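Long-range contact in putative acetamidase/formamidase (Yersinia enterocolitica subsp. palearctica serotype O:3, PDB 5UBU), which probably hydrolyses carbon-nitrogen bonds, other than peptide bonds, in linear amides: residues V101-I106 / G202-L207. Sequence-based numbering, arbitrary orientation.
Sequences VIAVYI and GSITYL
Tyr-105 and Tyr-206 lie on one face of the sheet with Ala-103 and Ile-204, and each ring meets the opposing strand obliquely. CB of Ala-103 approaches the Tyr-206 ring at CE1 (3.7 Å), while Val-101 CG1 comes against Tyr-206 CB. In Tyr-105, chi1 of 170° sets CG anti to the backbone N. Its ring contacts run from Ile-204 CG1, 3.6 Å from CD1, to Gly-202 CA, near CE1; CD1 also lies 3.3 Å from Ser-203 O. Trp-251 packs edge-to-face with Tyr-206, whose OH is hydrogen-bonded to Glu-259; helix 11-15 lies over this face, with Met-12 touching Ala-103, Tyr-105 and Ile-204. On the other face, Ile-102, Thr-205 and Leu-207 touch strand 169-175, while Val-104 touches Ile-243 of strand 239-248.

Between the faces the backbones zip together antiparallel. Ile-102 and Leu-207 exchange a reciprocal pair of N-H to O bonds, as do Val-104 and Thr-205; in the second pair, Thr-205 N approaches Val-104 O from 37° above the carbonyl plane. Ile-106 N bonds to Ser-203 O (3.1 Å), and Gly-202 N to Ile-106 O (3.0 Å).

Water 1 is held by three groups: it donates to Val-104 O and to Ser-203 OG, both at 3.0 Å, and is hydrogen-bonded to Thr-205 OG1. Val-104 O thus takes up both a backbone N-H and a water, and Ser-203 OG has a second partner in Gly-200 O.

Strand 239-248 flanks 101-111, and 257-260 flanks 203-208, making this a buried, regular antiparallel pairing of two inner strands in the large mixed beta-sheet.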
# COMPACT_ATOMS: atom_id res chain seq x y z
N VAL B 101 19.77 13.27 -21.66
CA VAL B 101 18.37 12.93 -21.77
C VAL B 101 18.00 12.70 -23.22
O VAL B 101 18.40 13.47 -24.10
CB VAL B 101 17.48 14.06 -21.22
CG1 VAL B 101 16.01 13.81 -21.50
CG2 VAL B 101 17.70 14.22 -19.72
N ILE B 102 17.26 11.62 -23.48
CA ILE B 102 16.79 11.32 -24.81
C ILE B 102 15.39 11.91 -24.92
O ILE B 102 14.54 11.64 -24.07
CB ILE B 102 16.67 9.80 -25.06
CG1 ILE B 102 18.03 9.12 -24.89
CG2 ILE B 102 16.10 9.53 -26.45
CD1 ILE B 102 19.10 9.57 -25.87
N ALA B 103 15.16 12.72 -25.94
CA ALA B 103 13.85 13.31 -26.17
C ALA B 103 13.21 12.51 -27.30
O ALA B 103 13.79 12.40 -28.38
CB ALA B 103 13.97 14.77 -26.56
N VAL B 104 12.04 11.93 -27.05
CA VAL B 104 11.36 11.13 -28.07
C VAL B 104 10.03 11.78 -28.43
O VAL B 104 9.08 11.75 -27.65
CB VAL B 104 11.11 9.69 -27.58
CG1 VAL B 104 10.42 8.87 -28.67
CG2 VAL B 104 12.41 9.03 -27.15
N TYR B 105 9.98 12.38 -29.61
CA TYR B 105 8.76 13.00 -30.10
C TYR B 105 8.04 12.04 -31.02
O TYR B 105 8.58 11.63 -32.03
CB TYR B 105 9.05 14.33 -30.81
CG TYR B 105 7.86 14.89 -31.53
CD1 TYR B 105 6.71 15.26 -30.83
CD2 TYR B 105 7.87 15.09 -32.91
CE1 TYR B 105 5.59 15.76 -31.48
CE2 TYR B 105 6.75 15.61 -33.57
CZ TYR B 105 5.62 15.94 -32.84
OH TYR B 105 4.51 16.44 -33.47
N ILE B 106 6.81 11.66 -30.67
CA ILE B 106 6.03 10.74 -31.49
C ILE B 106 5.26 11.58 -32.51
O ILE B 106 4.46 12.44 -32.14
CB ILE B 106 5.07 9.90 -30.63
CG1 ILE B 106 5.86 9.13 -29.55
CG2 ILE B 106 4.29 8.93 -31.52
CD1 ILE B 106 5.00 8.38 -28.56
N GLY B 202 2.05 13.78 -30.89
CA GLY B 202 2.01 15.13 -30.33
C GLY B 202 2.62 15.26 -28.95
O GLY B 202 2.49 16.30 -28.32
N SER B 203 3.31 14.20 -28.48
CA SER B 203 3.95 14.22 -27.17
C SER B 203 5.45 14.03 -27.33
O SER B 203 5.90 13.38 -28.27
CB SER B 203 3.40 13.12 -26.27
OG SER B 203 3.84 11.82 -26.68
N ILE B 204 6.20 14.58 -26.38
CA ILE B 204 7.66 14.46 -26.35
C ILE B 204 7.96 13.86 -24.99
O ILE B 204 7.63 14.46 -23.98
CB ILE B 204 8.37 15.83 -26.45
CG1 ILE B 204 7.92 16.60 -27.69
CG2 ILE B 204 9.89 15.63 -26.47
CD1 ILE B 204 8.48 18.01 -27.79
N THR B 205 8.58 12.69 -24.97
CA THR B 205 8.93 12.04 -23.70
C THR B 205 10.44 12.20 -23.46
O THR B 205 11.25 11.97 -24.37
CB THR B 205 8.55 10.54 -23.70
OG1 THR B 205 7.15 10.40 -23.93
CG2 THR B 205 8.89 9.89 -22.37
N TYR B 206 10.80 12.61 -22.24
CA TYR B 206 12.19 12.81 -21.84
C TYR B 206 12.63 11.67 -20.94
O TYR B 206 12.03 11.45 -19.90
CB TYR B 206 12.35 14.16 -21.14
CG TYR B 206 11.91 15.32 -22.01
CD1 TYR B 206 12.68 15.72 -23.10
CD2 TYR B 206 10.74 16.02 -21.75
CE1 TYR B 206 12.29 16.77 -23.91
CE2 TYR B 206 10.35 17.08 -22.56
CZ TYR B 206 11.13 17.45 -23.64
OH TYR B 206 10.76 18.50 -24.45
N LEU B 207 13.66 10.94 -21.34
CA LEU B 207 14.17 9.77 -20.60
C LEU B 207 15.62 9.97 -20.17
O LEU B 207 16.46 10.34 -20.99
CB LEU B 207 14.07 8.54 -21.49
CG LEU B 207 12.65 8.15 -21.94
CD1 LEU B 207 12.68 7.09 -23.04
CD2 LEU B 207 11.83 7.66 -20.75
O HOH W 1 6.60 10.57 -26.46